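Long-range contacts in adenosine kinase (Sinorhizobium meliloti, PDB 3UBO), which probably transfers a phosphate group from ATP to adenosine, as a pfkB-family sugar kinase that binds adenosine and ADP: residues Ala78-Val83 / Asp143-Val148; Leu9-Ala14 / Gly159-Pro164; Thr66-Ala71 / Arg97-His102. All blocks are in the same frame, centred on the assembly; numbering follows the deposited sequence.

How the interactions relate
Interactions 1 and 3 lie on opposite faces of the parallel sheet, and interaction 2 lies at the end of its strand 6-11. Interactions 1 and 2 rest on the neighbouring strands 77-80 and 6-11, whose residues F80 and I11 pack against each other. Interaction 3 joins the helices before and after strand 77-80, and meets interaction 1 through the E145-H102 hydrogen bond. Interactions 2 and 3 are buried, whereas interaction 1 is partly buried. Their chemistry differs accordingly: interaction 1 combines an aromatic plug with a weak salt bridge and a water, interaction 2 spends an amide on adenosine and a backbone carbonyl, and interaction 3 is small-residue helix packing without a hydrogen bond across it.

Interaction 1. Residues Ala78-Val83 / Asp143-Val148; sequences AYFGKV and DVEDDV
F80 pushes its ring into the turn 143-145 and meets mostly backbone there. The carbonyl O of D143 sits over one ring face, shifted toward the rim, 4.0 Å from F80 CD2. Farther out the ring tip reaches E145, with F80 CZ 3.4 Å from E145 O, and the E145 carboxylate passes obliquely, its plane 37° from the ring's. V148 closes the apolar end: its CG1 lies 4.1 Å from F80 CE1 and 3.9 Å from A78 CB. At the other end of the contact, K82 NZ and D143 OD1 form a weak salt bridge of 3.4 Å. With chi1 of -57°, CG of F80 stands anti to its carbonyl carbon, which carries the ring toward the turn. In the ribokinase-like α/β fold this packs strand 77-80 of the parallel sheet against the loop that leads into helix 146-150, whose N-cap position E145 occupies. One water ties the pieces together, giving hydrogen bonds to Y79 O (2.6 Å) and to E145 OE2 (2.8 Å), and it lies in the plane of the F80 ring at its edge. E145 OE1 takes a further hydrogen bond from H102 NE2, while D143 OD2 accepts a weak bond from G140 N.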
loop_
_atom_site.group_PDB
_atom_site.type_symbol
_atom_site.label_atom_id
_atom_site.label_comp_id
_atom_site.label_asym_id
_atom_site.label_seq_id
_atom_site.Cartn_x
_atom_site.Cartn_y
_atom_site.Cartn_z
ATOM N N ALA A 78 9.630 6.472 -19.833
ATOM C CA ALA A 78 8.702 5.567 -20.532
ATOM C C ALA A 78 9.063 4.126 -20.188
ATOM O O ALA A 78 10.254 3.807 -19.837
ATOM C CB ALA A 78 8.725 5.776 -22.064
ATOM N N TYR A 79 8.040 3.261 -20.272
ATOM C CA TYR A 79 8.196 1.914 -19.706
ATOM C C TYR A 79 7.493 0.902 -20.568
ATOM O O TYR A 79 6.409 1.171 -21.120
ATOM C CB TYR A 79 7.761 1.820 -18.177
ATOM C CG TYR A 79 7.775 0.367 -17.613
ATOM C CD1 TYR A 79 8.977 -0.254 -17.268
ATOM C CD2 TYR A 79 6.586 -0.375 -17.468
ATOM C CE1 TYR A 79 9.020 -1.515 -16.809
ATOM C CE2 TYR A 79 6.620 -1.656 -16.970
ATOM C CZ TYR A 79 7.847 -2.213 -16.664
ATOM O OH TYR A 79 7.908 -3.502 -16.220
ATOM N N PHE A 80 8.147 -0.241 -20.723
ATOM C CA PHE A 80 7.504 -1.354 -21.401
ATOM C C PHE A 80 7.464 -2.525 -20.421
ATOM O O PHE A 80 8.553 -2.921 -19.899
ATOM C CB PHE A 80 8.298 -1.853 -22.642
ATOM C CG PHE A 80 8.588 -0.809 -23.701
ATOM C CD1 PHE A 80 7.766 0.318 -23.867
ATOM C CD2 PHE A 80 9.692 -0.991 -24.579
ATOM C CE1 PHE A 80 8.022 1.223 -24.923
ATOM C CE2 PHE A 80 9.979 -0.085 -25.582
ATOM C CZ PHE A 80 9.138 1.004 -25.789
ATOM N N GLY A 81 6.279 -3.070 -20.166
ATOM C CA GLY A 81 6.134 -4.188 -19.253
ATOM C C GLY A 81 5.045 -5.150 -19.685
ATOM O O GLY A 81 4.230 -4.831 -20.552
ATOM N N LYS A 82 5.030 -6.332 -19.079
ATOM C CA LYS A 82 4.036 -7.347 -19.405
ATOM C C LYS A 82 3.026 -7.515 -18.275
ATOM O O LYS A 82 3.381 -7.914 -17.166
ATOM C CB LYS A 82 4.714 -8.686 -19.705
ATOM C CG LYS A 82 4.355 -9.272 -21.062
ATOM C CD LYS A 82 3.081 -8.652 -21.611
ATOM C CE LYS A 82 3.215 -8.336 -23.092
ATOM N NZ LYS A 82 1.990 -7.684 -23.633
ATOM N N VAL A 83 1.766 -7.206 -18.564
ATOM C CA VAL A 83 0.702 -7.324 -17.575
ATOM C C VAL A 83 -0.577 -7.866 -18.205
ATOM O O VAL A 83 -0.792 -7.732 -19.410
ATOM C CB VAL A 83 0.398 -5.969 -16.908
ATOM C CG1 VAL A 83 1.612 -5.478 -16.132
ATOM C CG2 VAL A 83 -0.025 -4.947 -17.951
ATOM N N ASP A 143 6.508 -6.087 -28.444
ATOM C CA ASP A 143 6.144 -5.102 -27.429
ATOM C C ASP A 143 7.091 -3.890 -27.372
ATOM O O ASP A 143 6.873 -2.966 -26.563
ATOM C CB ASP A 143 6.097 -5.796 -26.056
ATOM C CG ASP A 143 4.863 -6.672 -25.863
ATOM O OD1 ASP A 143 3.736 -6.170 -26.150
ATOM O OD2 ASP A 143 5.063 -7.822 -25.377
ATOM N N VAL A 144 8.154 -3.925 -28.193
ATOM C CA VAL A 144 8.996 -2.751 -28.468
ATOM C C VAL A 144 8.121 -1.703 -29.193
ATOM O O VAL A 144 7.632 -1.969 -30.283
ATOM C CB VAL A 144 10.309 -3.098 -29.259
ATOM C CG1 VAL A 144 11.042 -1.884 -29.501
ATOM C CG2 VAL A 144 11.217 -4.097 -28.477
ATOM N N GLU A 145 7.794 -0.585 -28.532
ATOM C CA GLU A 145 7.334 0.611 -29.244
ATOM C C GLU A 145 8.621 1.200 -29.841
ATOM O O GLU A 145 9.627 1.453 -29.133
ATOM C CB GLU A 145 6.610 1.650 -28.364
ATOM C CG GLU A 145 5.131 1.437 -28.116
ATOM C CD GLU A 145 4.678 1.984 -26.735
ATOM O OE1 GLU A 145 4.400 3.217 -26.686
ATOM O OE2 GLU A 145 4.596 1.183 -25.724
ATOM N N ASP A 146 8.583 1.388 -31.150
ATOM C CA ASP A 146 9.744 1.581 -32.003
ATOM C C ASP A 146 10.287 3.030 -31.919
ATOM O O ASP A 146 11.505 3.315 -31.676
ATOM C CB ASP A 146 9.215 1.275 -33.422
ATOM C CG ASP A 146 10.313 0.898 -34.363
ATOM O OD1 ASP A 146 11.452 1.342 -34.042
ATOM O OD2 ASP A 146 10.079 0.173 -35.373
ATOM N N ASP A 147 9.317 3.919 -32.155
ATOM C CA ASP A 147 9.479 5.357 -32.143
ATOM C C ASP A 147 10.017 5.721 -30.785
ATOM O O ASP A 147 11.047 6.426 -30.655
ATOM C CB ASP A 147 8.132 6.072 -32.458
ATOM C CG ASP A 147 6.937 5.514 -31.658
ATOM O OD1 ASP A 147 6.831 4.283 -31.566
ATOM O OD2 ASP A 147 6.106 6.294 -31.115
ATOM N N VAL A 148 9.342 5.190 -29.764
ATOM C CA VAL A 148 9.731 5.382 -28.363
ATOM C C VAL A 148 11.190 4.978 -28.040
ATOM O O VAL A 148 11.896 5.805 -27.526
ATOM C CB VAL A 148 8.616 4.832 -27.412
ATOM C CG1 VAL A 148 8.892 5.102 -25.906
ATOM C CG2 VAL A 148 7.232 5.443 -27.849
HETATM O O HOH W 1 4.947 2.058 -23.120
#

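Interaction 2. Residues Leu9-Ala14 / Gly159-Pro164; sequences LTIGNA and GYLWDP. With ADN (adenosine), chain C.
N13 and Y160 both set CG anti to their own carbonyl carbon, with chi1 of -74° and -85°, which brings the N13 amide beside the Y160 backbone and lays the tyrosine ring along the adenine of the bound adenosine. N13 ND2 then spends its two hydrogens on different partners. One goes to adenosine N1, 2.8 Å away and fairly straight at 161°; the other goes to Y160 O at 3.0 Å, more bent at 141°. Y160 O lies almost in the amide plane of N13, yet the donor stands well above the carbonyl plane of Y160. Adenosine C6 lies over one face of the Y160 ring, offset toward its rim.

Next to this polar pair L161 fills the apolar side. Its CD1 packs 3.7 Å from I11 CG2, the two side chains crossing at about a right angle, and its CD2 lies 3.5 Å from N13 OD1. P164 CG reaches the same oxygen at 3.8 Å. The contact joins the C-terminal ends of strands 6-11 and 152-158, the usual place for a substrate pocket in a parallel α/β sheet, and E158 OE2 accepts a bond from N13 N. The bond from ND2 is consistent with an N1 that accepts, so the site probably recognises that acceptor, and the second bond, to Y160 O, is likely to steady the amide's rotation.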
loop_
_atom_site.group_PDB
_atom_site.type_symbol
_atom_site.label_atom_id
_atom_site.label_comp_id
_atom_site.label_asym_id
_atom_site.label_seq_id
_atom_site.Cartn_x
_atom_site.Cartn_y
_atom_site.Cartn_z
ATOM N N LEU A 9 14.034 5.420 -20.857
ATOM C CA LEU A 9 13.150 4.294 -21.106
ATOM C C LEU A 9 13.591 3.030 -20.313
ATOM O O LEU A 9 14.771 2.576 -20.358
ATOM C CB LEU A 9 13.063 4.017 -22.591
ATOM C CG LEU A 9 12.384 2.740 -23.120
ATOM C CD1 LEU A 9 10.857 2.796 -22.937
ATOM C CD2 LEU A 9 12.728 2.518 -24.591
ATOM N N THR A 10 12.637 2.474 -19.570
ATOM C CA THR A 10 12.945 1.207 -18.902
ATOM C C THR A 10 12.087 0.040 -19.391
ATOM O O THR A 10 10.899 0.209 -19.741
ATOM C CB THR A 10 12.993 1.291 -17.333
ATOM O OG1 THR A 10 11.654 1.237 -16.802
ATOM C CG2 THR A 10 13.685 2.584 -16.893
ATOM N N ILE A 11 12.757 -1.114 -19.442
ATOM C CA ILE A 11 12.162 -2.382 -19.813
ATOM C C ILE A 11 12.492 -3.415 -18.741
ATOM O O ILE A 11 13.672 -3.601 -18.358
ATOM C CB ILE A 11 12.627 -2.888 -21.222
ATOM C CG1 ILE A 11 12.291 -1.868 -22.306
ATOM C CG2 ILE A 11 11.957 -4.245 -21.597
ATOM C CD1 ILE A 11 12.277 -2.482 -23.707
ATOM N N GLY A 12 11.432 -4.043 -18.232
ATOM C CA GLY A 12 11.536 -4.921 -17.075
ATOM C C GLY A 12 10.229 -5.659 -16.775
ATOM O O GLY A 12 9.163 -5.308 -17.294
ATOM N N ASN A 13 10.326 -6.696 -15.951
ATOM C CA ASN A 13 9.184 -7.474 -15.494
ATOM C C ASN A 13 8.169 -6.629 -14.757
ATOM O O ASN A 13 8.468 -6.075 -13.683
ATOM C CB ASN A 13 9.745 -8.487 -14.544
ATOM C CG ASN A 13 10.452 -9.528 -15.241
ATOM O OD1 ASN A 13 9.953 -9.979 -16.285
ATOM N ND2 ASN A 13 11.611 -9.930 -14.749
ATOM N N ALA A 14 6.973 -6.500 -15.296
ATOM C CA ALA A 14 5.963 -5.728 -14.615
ATOM C C ALA A 14 5.404 -6.500 -13.404
ATOM O O ALA A 14 4.806 -7.564 -13.558
ATOM C CB ALA A 14 4.867 -5.356 -15.574
ATOM N N GLY A 159 18.562 -7.334 -15.834
ATOM C CA GLY A 159 19.053 -8.697 -15.948
ATOM C C GLY A 159 17.907 -9.687 -15.682
ATOM O O GLY A 159 17.806 -10.769 -16.297
ATOM N N TYR A 160 17.000 -9.283 -14.783
ATOM C CA TYR A 160 15.861 -10.104 -14.349
ATOM C C TYR A 160 15.036 -10.666 -15.512
ATOM O O TYR A 160 14.150 -11.500 -15.290
ATOM C CB TYR A 160 14.890 -9.287 -13.467
ATOM C CG TYR A 160 15.233 -9.224 -11.999
ATOM C CD1 TYR A 160 14.918 -8.087 -11.243
ATOM C CD2 TYR A 160 15.875 -10.270 -11.368
ATOM C CE1 TYR A 160 15.263 -7.980 -9.909
ATOM C CE2 TYR A 160 16.208 -10.171 -10.027
ATOM C CZ TYR A 160 15.899 -9.016 -9.303
ATOM O OH TYR A 160 16.204 -8.917 -7.965
ATOM N N LEU A 161 15.305 -10.137 -16.714
ATOM C CA LEU A 161 14.517 -10.317 -17.927
ATOM C C LEU A 161 15.048 -11.514 -18.668
ATOM O O LEU A 161 14.447 -11.991 -19.613
ATOM C CB LEU A 161 14.653 -9.115 -18.840
ATOM C CG LEU A 161 13.658 -7.974 -18.662
ATOM C CD1 LEU A 161 13.757 -7.015 -19.842
ATOM C CD2 LEU A 161 12.224 -8.443 -18.488
ATOM N N TRP A 162 16.203 -11.986 -18.247
ATOM C CA TRP A 162 16.673 -13.237 -18.791
ATOM C C TRP A 162 15.765 -14.429 -18.452
ATOM O O TRP A 162 15.577 -15.311 -19.309
ATOM C CB TRP A 162 18.188 -13.449 -18.578
ATOM C CG TRP A 162 18.860 -12.837 -19.765
ATOM C CD1 TRP A 162 19.691 -13.464 -20.668
ATOM C CD2 TRP A 162 18.624 -11.501 -20.292
ATOM N NE1 TRP A 162 20.011 -12.588 -21.703
ATOM C CE2 TRP A 162 19.375 -11.385 -21.501
ATOM C CE3 TRP A 162 17.843 -10.395 -19.862
ATOM C CZ2 TRP A 162 19.387 -10.202 -22.279
ATOM C CZ3 TRP A 162 17.840 -9.217 -20.642
ATOM C CH2 TRP A 162 18.628 -9.131 -21.837
ATOM N N ASP A 163 15.136 -14.396 -17.267
ATOM C CA ASP A 163 14.318 -15.500 -16.757
ATOM C C ASP A 163 13.168 -15.864 -17.676
ATOM O O ASP A 163 13.021 -17.049 -18.031
ATOM C CB ASP A 163 13.819 -15.242 -15.319
ATOM C CG ASP A 163 14.918 -15.406 -14.285
ATOM O OD1 ASP A 163 15.709 -16.368 -14.444
ATOM O OD2 ASP A 163 15.024 -14.560 -13.348
ATOM N N PRO A 164 12.334 -14.875 -18.062
ATOM C CA PRO A 164 11.267 -15.259 -18.986
ATOM C C PRO A 164 11.848 -15.852 -20.288
ATOM O O PRO A 164 13.069 -16.074 -20.417
ATOM C CB PRO A 164 10.484 -13.945 -19.234
ATOM C CG PRO A 164 10.993 -12.945 -18.349
ATOM C CD PRO A 164 12.148 -13.515 -17.522
HETATM O "O5'" ADN C . 14.586 -4.366 -6.178
HETATM C "C5'" ADN C . 13.268 -3.784 -5.854
HETATM C "C4'" ADN C . 12.079 -4.386 -6.679
HETATM O "O4'" ADN C . 12.373 -5.666 -7.250
HETATM C "C3'" ADN C . 10.540 -4.539 -6.207
HETATM O "O3'" ADN C . 9.621 -3.479 -6.098
HETATM C "C2'" ADN C . 10.027 -5.712 -7.108
HETATM O "O2'" ADN C . 8.793 -5.471 -7.818
HETATM C "C1'" ADN C . 11.216 -5.974 -7.944
HETATM N N9 ADN C . 11.304 -7.413 -8.336
HETATM C C8 ADN C . 11.314 -8.609 -7.563
HETATM N N7 ADN C . 11.563 -9.724 -8.407
HETATM C C5 ADN C . 11.717 -9.205 -9.705
HETATM C C6 ADN C . 11.956 -9.824 -10.962
HETATM N N6 ADN C . 12.135 -11.245 -11.087
HETATM N N1 ADN C . 12.059 -8.975 -12.124
HETATM C C2 ADN C . 11.917 -7.555 -12.001
HETATM N N3 ADN C . 11.679 -6.898 -10.769
HETATM C C4 ADN C . 11.565 -7.755 -9.648
#

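Interaction 3. Residues Thr66-Ala71 / Arg97-His102; sequences TAAGVA and RAQGVH
Helix 62-73 runs past the C-terminal end of helix 87-98, with the CA atoms of A68 and Q99 5.5 Å apart, just where the latter helix ends in a Schellman motif: G100 takes a positive phi of 98° and its N binds R97 O at 2.7 Å. On the first helix every touching side chain is an alanine, consistent with the close CA-CA approach. Q99 lies along A68, its CG over the methyl, and the bend at chi2 (-69°) brings CD and the amide to that methyl too, with Q99 CG 3.2 Å and Q99 CD 3.4 Å from A68 CB. V101 CG2 wedges between two alanines one turn apart, 4.2 Å from A67 CB and 3.8 Å from A71 CB. The A71 methyl is also 3.5 Å from Q99 O. V101 CG2 owes this place to chi1 of 167°, which sets it anti to the carbonyl carbon.

The Q99 amide finds its partners beyond the two segments: NE2 donates to P318 O, and OE1 takes a weak bond from S72 OG. Replacing Q99 by an alanine removes CG and the amide, which would probably leave a gap beside the A68 methyl and P318 O without this donor. After V101, which also packs on A77 and Y79, the chain enters strand 102-103 at the edge of the parallel sheet, beside strand 77-80. A67 touches T10 of strand 6-11 on the sheet side, while Q99 packs on P54 of the second subunit.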
loop_
_atom_site.group_PDB
_atom_site.type_symbol
_atom_site.label_atom_id
_atom_site.label_comp_id
_atom_site.label_asym_id
_atom_site.label_seq_id
_atom_site.Cartn_x
_atom_site.Cartn_y
_atom_site.Cartn_z
ATOM N N THR A 66 12.545 2.257 -11.326
ATOM C CA THR A 66 13.569 3.168 -11.770
ATOM C C THR A 66 12.906 4.204 -12.699
ATOM O O THR A 66 13.299 5.335 -12.715
ATOM C CB THR A 66 14.668 2.418 -12.488
ATOM O OG1 THR A 66 15.368 1.539 -11.582
ATOM C CG2 THR A 66 15.590 3.377 -13.047
ATOM N N ALA A 67 11.861 3.847 -13.439
ATOM C CA ALA A 67 11.136 4.847 -14.282
ATOM C C ALA A 67 10.148 5.769 -13.563
ATOM O O ALA A 67 10.037 6.957 -13.926
ATOM C CB ALA A 67 10.422 4.179 -15.522
ATOM N N ALA A 68 9.384 5.223 -12.589
ATOM C CA ALA A 68 8.653 6.081 -11.624
ATOM C C ALA A 68 9.678 6.999 -10.920
ATOM O O ALA A 68 9.362 8.141 -10.687
ATOM C CB ALA A 68 7.808 5.298 -10.587
ATOM N N GLY A 69 10.902 6.512 -10.690
ATOM C CA GLY A 69 11.988 7.325 -10.121
ATOM C C GLY A 69 12.374 8.602 -10.876
ATOM O O GLY A 69 12.255 9.726 -10.342
ATOM N N VAL A 70 12.847 8.398 -12.110
ATOM C CA VAL A 70 13.122 9.459 -13.059
ATOM C C VAL A 70 11.957 10.459 -13.195
ATOM O O VAL A 70 12.123 11.633 -12.869
ATOM C CB VAL A 70 13.537 8.915 -14.445
ATOM C CG1 VAL A 70 13.628 10.064 -15.370
ATOM C CG2 VAL A 70 14.857 8.151 -14.366
ATOM N N ALA A 71 10.797 10.023 -13.691
ATOM C CA ALA A 71 9.606 10.903 -13.619
ATOM C C ALA A 71 9.477 11.722 -12.299
ATOM O O ALA A 71 9.224 12.905 -12.334
ATOM C CB ALA A 71 8.315 10.140 -13.908
ATOM N N ARG A 97 1.525 5.202 -14.879
ATOM C CA ARG A 97 1.005 6.394 -15.529
ATOM C C ARG A 97 0.831 7.633 -14.639
ATOM O O ARG A 97 1.151 8.777 -15.036
ATOM C CB ARG A 97 -0.272 6.104 -16.258
ATOM C CG ARG A 97 0.008 5.385 -17.595
ATOM C CD ARG A 97 -1.276 5.163 -18.369
ATOM N NE ARG A 97 -1.092 4.164 -19.379
ATOM C CZ ARG A 97 -2.111 3.551 -19.980
ATOM N NH1 ARG A 97 -3.369 3.857 -19.672
ATOM N NH2 ARG A 97 -1.882 2.657 -20.912
ATOM N N ALA A 98 0.342 7.427 -13.432
ATOM C CA ALA A 98 0.141 8.565 -12.601
ATOM C C ALA A 98 1.516 9.153 -12.178
ATOM O O ALA A 98 1.588 10.310 -11.718
ATOM C CB ALA A 98 -0.731 8.195 -11.439
ATOM N N GLN A 99 2.616 8.392 -12.357
ATOM C CA GLN A 99 3.972 8.991 -12.223
ATOM C C GLN A 99 4.223 10.042 -13.321
ATOM O O GLN A 99 4.995 10.940 -13.113
ATOM C CB GLN A 99 5.105 7.953 -12.271
ATOM C CG GLN A 99 5.199 7.029 -11.038
ATOM C CD GLN A 99 5.662 7.728 -9.713
ATOM O OE1 GLN A 99 6.496 8.633 -9.753
ATOM N NE2 GLN A 99 5.135 7.292 -8.562
ATOM N N GLY A 100 3.523 9.926 -14.479
ATOM C CA GLY A 100 3.757 10.728 -15.674
ATOM C C GLY A 100 4.628 9.963 -16.678
ATOM O O GLY A 100 5.064 10.514 -17.678
ATOM N N VAL A 101 4.874 8.680 -16.409
ATOM C CA VAL A 101 5.577 7.838 -17.353
ATOM C C VAL A 101 4.652 7.420 -18.490
ATOM O O VAL A 101 3.420 7.369 -18.331
ATOM C CB VAL A 101 6.217 6.604 -16.695
ATOM C CG1 VAL A 101 6.653 5.638 -17.747
ATOM C CG2 VAL A 101 7.374 7.008 -15.861
ATOM N N HIS A 102 5.269 7.183 -19.654
ATOM C CA HIS A 102 4.582 6.754 -20.888
ATOM C C HIS A 102 4.584 5.245 -20.826
ATOM O O HIS A 102 5.662 4.583 -20.763
ATOM C CB HIS A 102 5.259 7.289 -22.199
ATOM C CG HIS A 102 4.733 6.654 -23.470
ATOM N ND1 HIS A 102 3.672 7.178 -24.193
ATOM C CD2 HIS A 102 5.118 5.523 -24.136
ATOM C CE1 HIS A 102 3.418 6.391 -25.232
ATOM N NE2 HIS A 102 4.287 5.388 -25.224
#